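Local coordinates for protein Asp/Glu-specific dipeptidyl-peptidase (Flavobacterium psychrophilum, PDB 5JXF) that removes dipeptides from the N-terminus of oligopeptides as a serine-type peptidase, with strict specificity for aspartate or glutamate at the P1 position, at residues 99-107 with 211-221; 108-119 with 328-336. All blocks are in the same frame, centred on the assembly; numbering follows the deposited sequence.

Contact 1 (99-107 with 211-221); sequences NHHCGFDAI and LVGAPPSLIGK. With ARG (arginine), chain E.
Behind the histidine of the probable charge-relay system, helix 100-109 packs through His100 against the end of strand 197-214 and the short helix 217-220. The imidazole of His100 lies on backbone: Gly220 CA sits over one ring face, 3.8 Å from the centroid and 23° off the normal, a CH-pi contact made possible because Gly220 has no side chain; a CB there would collide with the ring at ND1. With CG anti to the backbone N (chi1 -177°), the His100 ring reaches into the turn, where a water in its plane lies 2.8 Å from His100 NE2 and donates to Pro215 O. Ser217 OG approaches the same ring at its edge, 3.5 Å from His100 CE1, while Ser217 OG is hydrogen-bonded to Leu118 O. ND1 of His100 is buried without a polar partner. The side chain of His101 ends away from this interface and is hydrogen-bonded through ND1 to Asp237 and through NE2 to Ser662, consistent with a Ser-His-Asp catalytic triad; CB of the bound arginine lies over one face of the His101 ring, toward its rim, 3.5 Å from His101 CE1. Further along the helix, Phe104 CE1 meets Lys221 CD at 3.7 Å, the two side chains crossing at about a right angle. Ile107 CD1 touches Ala214 CB at 3.7 Å. Replacing His100 with an alanine would probably open a gap over Gly220 and leave the water on Pro215 O without its imidazole partner.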
loop_
_atom_site.group_PDB
_atom_site.type_symbol
_atom_site.label_atom_id
_atom_site.label_comp_id
_atom_site.label_asym_id
_atom_site.label_seq_id
_atom_site.Cartn_x
_atom_site.Cartn_y
_atom_site.Cartn_z
ATOM N N ASN A 99 -8.037 -24.352 7.977
ATOM C CA ASN A 99 -7.218 -23.121 8.189
ATOM C C ASN A 99 -6.624 -23.048 9.577
ATOM O O ASN A 99 -7.162 -23.626 10.521
ATOM C CB ASN A 99 -8.039 -21.833 7.998
ATOM C CG ASN A 99 -8.391 -21.566 6.565
ATOM O OD1 ASN A 99 -9.302 -20.788 6.272
ATOM N ND2 ASN A 99 -7.668 -22.198 5.657
ATOM N N HIS A 100 -5.555 -22.279 9.720
ATOM C CA HIS A 100 -5.027 -21.981 11.042
ATOM C C HIS A 100 -6.023 -21.176 11.887
ATOM O O HIS A 100 -6.159 -21.407 13.091
ATOM C CB HIS A 100 -3.686 -21.237 10.926
ATOM C CG HIS A 100 -3.036 -20.958 12.245
ATOM N ND1 HIS A 100 -3.086 -19.722 12.853
ATOM C CD2 HIS A 100 -2.336 -21.760 13.080
ATOM C CE1 HIS A 100 -2.424 -19.767 13.994
ATOM N NE2 HIS A 100 -1.969 -20.997 14.161
ATOM N N HIS A 101 -6.744 -20.245 11.281
ATOM C CA HIS A 101 -7.676 -19.487 12.103
ATOM C C HIS A 101 -8.971 -20.286 12.414
ATOM O O HIS A 101 -9.694 -19.923 13.329
ATOM C CB HIS A 101 -7.996 -18.123 11.479
ATOM C CG HIS A 101 -8.899 -18.170 10.284
ATOM N ND1 HIS A 101 -8.425 -18.065 8.992
ATOM C CD2 HIS A 101 -10.246 -18.254 10.184
ATOM C CE1 HIS A 101 -9.440 -18.104 8.147
ATOM N NE2 HIS A 101 -10.556 -18.225 8.845
ATOM N N CYS A 102 -9.223 -21.385 11.704
ATOM C CA CYS A 102 -10.311 -22.313 12.097
ATOM C C CYS A 102 -9.881 -23.176 13.291
ATOM O O CYS A 102 -10.643 -23.389 14.235
ATOM C CB CYS A 102 -10.710 -23.228 10.945
ATOM S SG CYS A 102 -11.191 -22.407 9.436
ATOM N N GLY A 103 -8.654 -23.681 13.240
ATOM C CA GLY A 103 -8.081 -24.375 14.378
ATOM C C GLY A 103 -7.695 -23.467 15.539
ATOM O O GLY A 103 -7.389 -23.954 16.635
ATOM N N PHE A 104 -7.710 -22.155 15.304
ATOM C CA PHE A 104 -7.146 -21.161 16.240
ATOM C C PHE A 104 -7.730 -21.268 17.653
ATOM O O PHE A 104 -6.992 -21.349 18.641
ATOM C CB PHE A 104 -7.370 -19.756 15.678
ATOM C CG PHE A 104 -6.445 -18.694 16.245
ATOM C CD1 PHE A 104 -5.119 -18.625 15.855
ATOM C CD2 PHE A 104 -6.923 -17.739 17.133
ATOM C CE1 PHE A 104 -4.283 -17.642 16.365
ATOM C CE2 PHE A 104 -6.089 -16.751 17.642
ATOM C CZ PHE A 104 -4.771 -16.707 17.260
ATOM N N ASP A 105 -9.054 -21.292 17.745
ATOM C CA ASP A 105 -9.716 -21.361 19.041
ATOM C C ASP A 105 -9.287 -22.618 19.803
ATOM O O ASP A 105 -9.056 -22.564 21.011
ATOM C CB ASP A 105 -11.240 -21.322 18.875
ATOM C CG ASP A 105 -11.969 -21.238 20.209
ATOM O OD1 ASP A 105 -11.819 -20.196 20.892
ATOM O OD2 ASP A 105 -12.682 -22.199 20.578
ATOM N N ALA A 106 -9.154 -23.735 19.091
ATOM C CA ALA A 106 -8.602 -24.958 19.669
ATOM C C ALA A 106 -7.125 -24.804 20.079
ATOM O O ALA A 106 -6.705 -25.276 21.135
ATOM C CB ALA A 106 -8.753 -26.108 18.687
ATOM N N ILE A 107 -6.325 -24.162 19.243
ATOM C CA ILE A 107 -4.929 -23.936 19.603
ATOM C C ILE A 107 -4.802 -23.035 20.840
ATOM O O ILE A 107 -4.056 -23.361 21.776
ATOM C CB ILE A 107 -4.143 -23.325 18.429
ATOM C CG1 ILE A 107 -4.058 -24.333 17.293
ATOM C CG2 ILE A 107 -2.747 -22.940 18.869
ATOM C CD1 ILE A 107 -3.997 -23.708 15.952
ATOM N N LEU A 211 -6.486 -32.408 17.748
ATOM C CA LEU A 211 -5.486 -31.565 17.079
ATOM C C LEU A 211 -4.245 -32.356 16.707
ATOM O O LEU A 211 -3.640 -33.018 17.561
ATOM C CB LEU A 211 -5.085 -30.386 17.970
ATOM C CG LEU A 211 -3.972 -29.458 17.443
ATOM C CD1 LEU A 211 -4.314 -28.859 16.074
ATOM C CD2 LEU A 211 -3.667 -28.354 18.447
ATOM N N VAL A 212 -3.855 -32.272 15.437
ATOM C CA VAL A 212 -2.715 -33.039 14.924
ATOM C C VAL A 212 -1.502 -32.156 14.612
ATOM O O VAL A 212 -0.373 -32.509 14.945
ATOM C CB VAL A 212 -3.105 -33.825 13.652
ATOM C CG1 VAL A 212 -1.878 -34.399 12.943
ATOM C CG2 VAL A 212 -4.127 -34.932 14.001
ATOM N N GLY A 213 -1.737 -31.011 13.978
ATOM C CA GLY A 213 -0.649 -30.125 13.614
ATOM C C GLY A 213 -1.060 -28.679 13.386
ATOM O O GLY A 213 -2.150 -28.394 12.871
ATOM N N ALA A 214 -0.188 -27.758 13.783
ATOM C CA ALA A 214 -0.363 -26.350 13.436
ATOM C C ALA A 214 0.977 -25.637 13.391
ATOM O O ALA A 214 1.823 -25.860 14.250
ATOM C CB ALA A 214 -1.283 -25.659 14.418
ATOM N N PRO A 215 1.154 -24.760 12.393
ATOM C CA PRO A 215 2.354 -23.923 12.272
ATOM C C PRO A 215 2.344 -22.832 13.329
ATOM O O PRO A 215 1.270 -22.513 13.852
ATOM C CB PRO A 215 2.216 -23.315 10.875
ATOM C CG PRO A 215 0.710 -23.174 10.711
ATOM C CD PRO A 215 0.155 -24.436 11.360
ATOM N N PRO A 216 3.511 -22.248 13.625
ATOM C CA PRO A 216 3.524 -21.035 14.449
ATOM C C PRO A 216 2.599 -19.973 13.875
ATOM O O PRO A 216 2.350 -19.946 12.666
ATOM C CB PRO A 216 4.996 -20.593 14.402
ATOM C CG PRO A 216 5.549 -21.244 13.197
ATOM C CD PRO A 216 4.857 -22.578 13.122
ATOM N N SER A 217 2.054 -19.132 14.748
ATOM C CA SER A 217 1.163 -18.058 14.321
ATOM C C SER A 217 1.818 -17.124 13.319
ATOM O O SER A 217 1.139 -16.509 12.504
ATOM C CB SER A 217 0.688 -17.244 15.523
ATOM O OG SER A 217 -0.391 -17.892 16.179
ATOM N N LEU A 218 3.139 -17.000 13.383
ATOM C CA LEU A 218 3.816 -16.088 12.466
ATOM C C LEU A 218 3.715 -16.641 11.051
ATOM O O LEU A 218 3.700 -15.884 10.097
ATOM C CB LEU A 218 5.267 -15.849 12.886
ATOM C CG LEU A 218 5.391 -14.917 14.103
ATOM C CD1 LEU A 218 6.778 -15.020 14.717
ATOM C CD2 LEU A 218 5.037 -13.447 13.764
ATOM N N ILE A 219 3.591 -17.958 10.905
ATOM C CA ILE A 219 3.263 -18.508 9.587
ATOM C C ILE A 219 1.745 -18.608 9.418
ATOM O O ILE A 219 1.218 -18.225 8.371
ATOM C CB ILE A 219 3.950 -19.859 9.360
ATOM C CG1 ILE A 219 5.474 -19.662 9.461
ATOM C CG2 ILE A 219 3.601 -20.418 7.986
ATOM C CD1 ILE A 219 6.261 -20.954 9.375
ATOM N N GLY A 220 1.046 -19.077 10.458
ATOM C CA GLY A 220 -0.411 -19.252 10.440
ATOM C C GLY A 220 -1.213 -17.992 10.149
ATOM O O GLY A 220 -2.248 -18.035 9.476
ATOM N N LYS A 221 -0.756 -16.853 10.668
ATOM C CA LYS A 221 -1.385 -15.584 10.326
ATOM C C LYS A 221 -0.325 -14.507 10.073
ATOM O O LYS A 221 -0.398 -13.402 10.606
ATOM C CB LYS A 221 -2.363 -15.157 11.424
ATOM C CG LYS A 221 -1.857 -15.327 12.844
ATOM C CD LYS A 221 -3.008 -15.238 13.843
ATOM C CE LYS A 221 -3.840 -13.985 13.616
ATOM N NZ LYS A 221 -4.740 -13.682 14.760
HETATM N N ARG E . -10.059 -12.976 6.822
HETATM C CA ARG E . -10.194 -14.388 7.150
HETATM C C ARG E . -11.673 -14.774 7.038
HETATM O O ARG E . -12.520 -14.169 7.688
HETATM C CB ARG E . -9.647 -14.676 8.554
HETATM C CG ARG E . -8.135 -14.446 8.706
HETATM C CD ARG E . -7.673 -14.657 10.150
HETATM N NE ARG E . -8.364 -13.766 11.076
HETATM C CZ ARG E . -7.915 -12.561 11.440
HETATM N NH1 ARG E . -6.759 -12.101 10.962
HETATM N NH2 ARG E . -8.618 -11.813 12.290
HETATM O O HOH W 1 -0.062 -21.778 15.999
#

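Contact 2 (108-119 with 328-336); sequences QNHSSVDHDYLT and NAIKIQYAS
Ile332 pushes its side chain from helix 328-357 into the loop joining helices 100-109 and 117-120, and two side-chain amides fasten the segments together, one on the backbone carbonyl of Ile332 and one on the carboxylate of Asp116. Its CG1 stands anti to the carbonyl carbon (chi1 -65°) and the chain runs on extended, which carries Ile332 CD1 to Ser112 O and beside the carboxylate of Asp116, 3.8 Å from Asp116 OD1. The other branch, Ile332 CG2, rests against Ser111 and lies 4.2 Å from Leu118 CD1. That same leucine methyl also reaches Ala335 CB at 3.9 Å. Gln108 bends at chi2 (-93°), turning its amide to the carbonyl of Ile332, and Gln108 NE2 donates to Ile332 O at 2.7 Å, the acceptor lying in the plane of the amide. At the other end Asn328 ND2 gives a nearly straight bond (178°) to Asp116 OD2 at 3.1 Å, coming from above the carboxylate plane. Asp116 is also the N-cap of helix 117-120: its OD1 accepts a weak bond from Thr119 N. Leu118 and Ala335 both continue onto Phe104 of helix 100-109, while on its far side helix 328-357 packs through Ile330 and Tyr334 against helices 295-325 and 460-477.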
loop_
_atom_site.group_PDB
_atom_site.type_symbol
_atom_site.label_atom_id
_atom_site.label_comp_id
_atom_site.label_asym_id
_atom_site.label_seq_id
_atom_site.Cartn_x
_atom_site.Cartn_y
_atom_site.Cartn_z
ATOM N N GLN A 108 -5.531 -21.914 20.846
ATOM C CA GLN A 108 -5.493 -20.973 21.975
ATOM C C GLN A 108 -5.957 -21.673 23.220
ATOM O O GLN A 108 -5.437 -21.442 24.310
ATOM C CB GLN A 108 -6.381 -19.744 21.730
ATOM C CG GLN A 108 -6.344 -18.691 22.860
ATOM C CD GLN A 108 -7.439 -18.872 23.922
ATOM O OE1 GLN A 108 -8.390 -19.647 23.746
ATOM N NE2 GLN A 108 -7.310 -18.142 25.028
ATOM N N ASN A 109 -6.959 -22.530 23.046
ATOM C CA ASN A 109 -7.505 -23.255 24.172
ATOM C C ASN A 109 -6.463 -24.203 24.782
ATOM O O ASN A 109 -6.466 -24.353 26.005
ATOM C CB ASN A 109 -8.772 -24.025 23.787
ATOM C CG ASN A 109 -9.473 -24.625 24.999
ATOM O OD1 ASN A 109 -9.655 -23.959 26.026
ATOM N ND2 ASN A 109 -9.877 -25.886 24.884
ATOM N N HIS A 110 -5.559 -24.833 24.010
ATOM C CA HIS A 110 -4.571 -25.589 24.787
ATOM C C HIS A 110 -3.247 -24.834 24.914
ATOM O O HIS A 110 -2.220 -25.449 25.187
ATOM C CB HIS A 110 -4.244 -27.009 24.275
ATOM C CG HIS A 110 -5.435 -27.817 23.842
ATOM N ND1 HIS A 110 -5.502 -29.181 24.063
ATOM C CD2 HIS A 110 -6.440 -27.532 23.006
ATOM C CE1 HIS A 110 -6.603 -29.654 23.508
ATOM N NE2 HIS A 110 -7.163 -28.692 22.802
ATOM N N SER A 111 -3.233 -23.527 24.700
ATOM C CA SER A 111 -1.978 -22.809 24.900
ATOM C C SER A 111 -1.917 -22.224 26.308
ATOM O O SER A 111 -2.943 -22.007 26.955
ATOM C CB SER A 111 -1.817 -21.717 23.846
ATOM O OG SER A 111 -1.704 -22.301 22.562
ATOM N N SER A 112 -0.696 -21.999 26.779
ATOM C CA SER A 112 -0.434 -21.380 28.073
ATOM C C SER A 112 0.955 -20.742 28.012
ATOM O O SER A 112 1.537 -20.633 26.935
ATOM C CB SER A 112 -0.517 -22.403 29.209
ATOM O OG SER A 112 0.515 -23.362 29.097
ATOM N N VAL A 113 1.490 -20.332 29.156
ATOM C CA VAL A 113 2.796 -19.676 29.170
ATOM C C VAL A 113 3.938 -20.679 28.952
ATOM O O VAL A 113 4.960 -20.354 28.350
ATOM C CB VAL A 113 3.024 -18.908 30.485
ATOM C CG1 VAL A 113 2.230 -17.609 30.479
ATOM C CG2 VAL A 113 2.650 -19.771 31.687
ATOM N N ASP A 114 3.741 -21.906 29.422
ATOM C CA ASP A 114 4.797 -22.907 29.381
ATOM C C ASP A 114 4.661 -23.719 28.083
ATOM O O ASP A 114 5.645 -24.220 27.534
ATOM C CB ASP A 114 4.734 -23.774 30.653
ATOM C CG ASP A 114 5.772 -24.907 30.686
ATOM O OD1 ASP A 114 6.273 -25.338 29.632
ATOM O OD2 ASP A 114 6.138 -25.341 31.809
ATOM N N HIS A 115 3.437 -23.810 27.579
ATOM C CA HIS A 115 3.166 -24.462 26.305
ATOM C C HIS A 115 2.412 -23.569 25.314
ATOM O O HIS A 115 1.243 -23.819 24.999
ATOM C CB HIS A 115 2.388 -25.742 26.560
ATOM C CG HIS A 115 3.164 -26.730 27.357
ATOM N ND1 HIS A 115 4.393 -27.195 26.945
ATOM C CD2 HIS A 115 2.926 -27.295 28.562
ATOM C CE1 HIS A 115 4.870 -28.025 27.854
ATOM N NE2 HIS A 115 3.998 -28.107 28.842
ATOM N N ASP A 116 3.110 -22.563 24.787
ATOM C CA ASP A 116 2.520 -21.552 23.905
ATOM C C ASP A 116 2.439 -22.036 22.456
ATOM O O ASP A 116 3.263 -21.661 21.625
ATOM C CB ASP A 116 3.333 -20.251 23.997
ATOM C CG ASP A 116 2.625 -19.061 23.366
ATOM O OD1 ASP A 116 1.475 -19.229 22.917
ATOM O OD2 ASP A 116 3.212 -17.949 23.351
ATOM N N TYR A 117 1.429 -22.856 22.163
ATOM C CA TYR A 117 1.225 -23.396 20.821
ATOM C C TYR A 117 0.820 -22.326 19.822
ATOM O O TYR A 117 1.085 -22.467 18.630
ATOM C CB TYR A 117 0.166 -24.506 20.832
ATOM C CG TYR A 117 0.532 -25.660 21.727
ATOM C CD1 TYR A 117 1.674 -26.407 21.482
ATOM C CD2 TYR A 117 -0.261 -26.005 22.813
ATOM C CE1 TYR A 117 2.027 -27.462 22.292
ATOM C CE2 TYR A 117 0.084 -27.068 23.634
ATOM C CZ TYR A 117 1.232 -27.793 23.366
ATOM O OH TYR A 117 1.594 -28.849 24.171
ATOM N N LEU A 118 0.148 -21.282 20.303
ATOM C CA LEU A 118 -0.130 -20.112 19.477
ATOM C C LEU A 118 1.182 -19.634 18.839
ATOM O O LEU A 118 1.284 -19.522 17.623
ATOM C CB LEU A 118 -0.782 -18.990 20.303
ATOM C CG LEU A 118 -2.254 -19.201 20.705
ATOM C CD1 LEU A 118 -2.703 -18.237 21.799
ATOM C CD2 LEU A 118 -3.163 -19.068 19.493
ATOM N N THR A 119 2.196 -19.398 19.669
ATOM C CA THR A 119 3.488 -18.922 19.178
ATOM C C THR A 119 4.292 -20.021 18.484
ATOM O O THR A 119 4.789 -19.827 17.382
ATOM C CB THR A 119 4.334 -18.337 20.316
ATOM O OG1 THR A 119 3.590 -17.311 20.985
ATOM C CG2 THR A 119 5.634 -17.732 19.767
ATOM N N ASN A 328 2.417 -11.118 26.826
ATOM C CA ASN A 328 2.083 -12.348 26.107
ATOM C C ASN A 328 0.944 -13.127 26.776
ATOM O O ASN A 328 0.115 -13.741 26.096
ATOM C CB ASN A 328 3.317 -13.248 25.978
ATOM C CG ASN A 328 3.131 -14.358 24.948
ATOM O OD1 ASN A 328 2.583 -14.139 23.863
ATOM N ND2 ASN A 328 3.585 -15.558 25.288
ATOM N N ALA A 329 0.916 -13.103 28.107
ATOM C CA ALA A 329 -0.105 -13.811 28.875
ATOM C C ALA A 329 -1.501 -13.271 28.556
ATOM O O ALA A 329 -2.477 -14.032 28.477
ATOM C CB ALA A 329 0.187 -13.702 30.366
ATOM N N ILE A 330 -1.580 -11.954 28.371
ATOM C CA ILE A 330 -2.807 -11.284 27.953
ATOM C C ILE A 330 -3.069 -11.568 26.468
ATOM O O ILE A 330 -4.222 -11.664 26.037
ATOM C CB ILE A 330 -2.733 -9.757 28.223
ATOM C CG1 ILE A 330 -2.682 -9.488 29.728
ATOM C CG2 ILE A 330 -3.915 -9.019 27.611
ATOM C CD1 ILE A 330 -2.786 -8.026 30.098
ATOM N N LYS A 331 -1.999 -11.736 25.694
ATOM C CA LYS A 331 -2.140 -12.128 24.293
ATOM C C LYS A 331 -2.705 -13.551 24.136
ATOM O O LYS A 331 -3.464 -13.822 23.207
ATOM C CB LYS A 331 -0.802 -12.022 23.556
ATOM C CG LYS A 331 -0.941 -12.112 22.042
ATOM C CD LYS A 331 0.403 -12.156 21.330
ATOM C CE LYS A 331 0.209 -11.981 19.832
ATOM N NZ LYS A 331 1.493 -12.072 19.079
ATOM N N ILE A 332 -2.327 -14.456 25.031
ATOM C CA ILE A 332 -2.844 -15.824 24.982
ATOM C C ILE A 332 -4.322 -15.831 25.393
ATOM O O ILE A 332 -5.123 -16.611 24.878
ATOM C CB ILE A 332 -2.033 -16.773 25.894
ATOM C CG1 ILE A 332 -0.599 -16.904 25.394
ATOM C CG2 ILE A 332 -2.674 -18.150 25.964
ATOM C CD1 ILE A 332 0.230 -17.846 26.217
ATOM N N GLN A 333 -4.671 -14.944 26.319
ATOM C CA GLN A 333 -6.049 -14.762 26.746
ATOM C C GLN A 333 -6.951 -14.224 25.639
ATOM O O GLN A 333 -8.105 -14.658 25.495
ATOM C CB GLN A 333 -6.117 -13.812 27.938
ATOM C CG GLN A 333 -5.786 -14.436 29.269
ATOM C CD GLN A 333 -6.080 -13.497 30.416
ATOM O OE1 GLN A 333 -5.800 -12.297 30.342
ATOM N NE2 GLN A 333 -6.658 -14.035 31.486
ATOM N N TYR A 334 -6.430 -13.274 24.864
ATOM C CA TYR A 334 -7.290 -12.498 23.981
ATOM C C TYR A 334 -7.135 -12.830 22.507
ATOM O O TYR A 334 -7.893 -12.311 21.684
ATOM C CB TYR A 334 -7.053 -10.996 24.209
ATOM C CG TYR A 334 -7.870 -10.460 25.357
ATOM C CD1 TYR A 334 -7.429 -10.588 26.670
ATOM C CD2 TYR A 334 -9.096 -9.853 25.134
ATOM C CE1 TYR A 334 -8.188 -10.113 27.733
ATOM C CE2 TYR A 334 -9.859 -9.372 26.190
ATOM C CZ TYR A 334 -9.400 -9.507 27.482
ATOM O OH TYR A 334 -10.166 -9.040 28.519
ATOM N N ALA A 335 -6.185 -13.705 22.187
ATOM C CA ALA A 335 -5.830 -14.009 20.804
ATOM C C ALA A 335 -7.052 -14.313 19.957
ATOM O O ALA A 335 -7.312 -13.642 18.954
ATOM C CB ALA A 335 -4.859 -15.182 20.752
ATOM N N SER A 336 -7.818 -15.308 20.390
ATOM C CA SER A 336 -8.974 -15.760 19.636
ATOM C C SER A 336 -10.070 -14.715 19.647
ATOM O O SER A 336 -10.671 -14.422 18.616
ATOM C CB SER A 336 -9.500 -17.079 20.203
ATOM O OG SER A 336 -10.569 -17.558 19.419
#

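The two contacts lie with their centres about 12 Å apart and share helix 100-109, residues 100-107 of which serve contact 1 while its last two residues, 108-109, open contact 2. Their segments alternate along the chain: 99-107, 108-119, 211-221, then 328-336. They touch directly. Besides the bond from Ser217 to Leu118, Asp105 OD1 probably pairs with Ser336 OG, and Phe104 packs on the backbone of Ala335. Through contact 1 the helix bearing the probable catalytic His101 is set against the antiparallel sheet containing strand 197-214; contact 2 joins the end of that helix to helix 328-357, which also carries Ala339 and Asn343 of the arginine pocket.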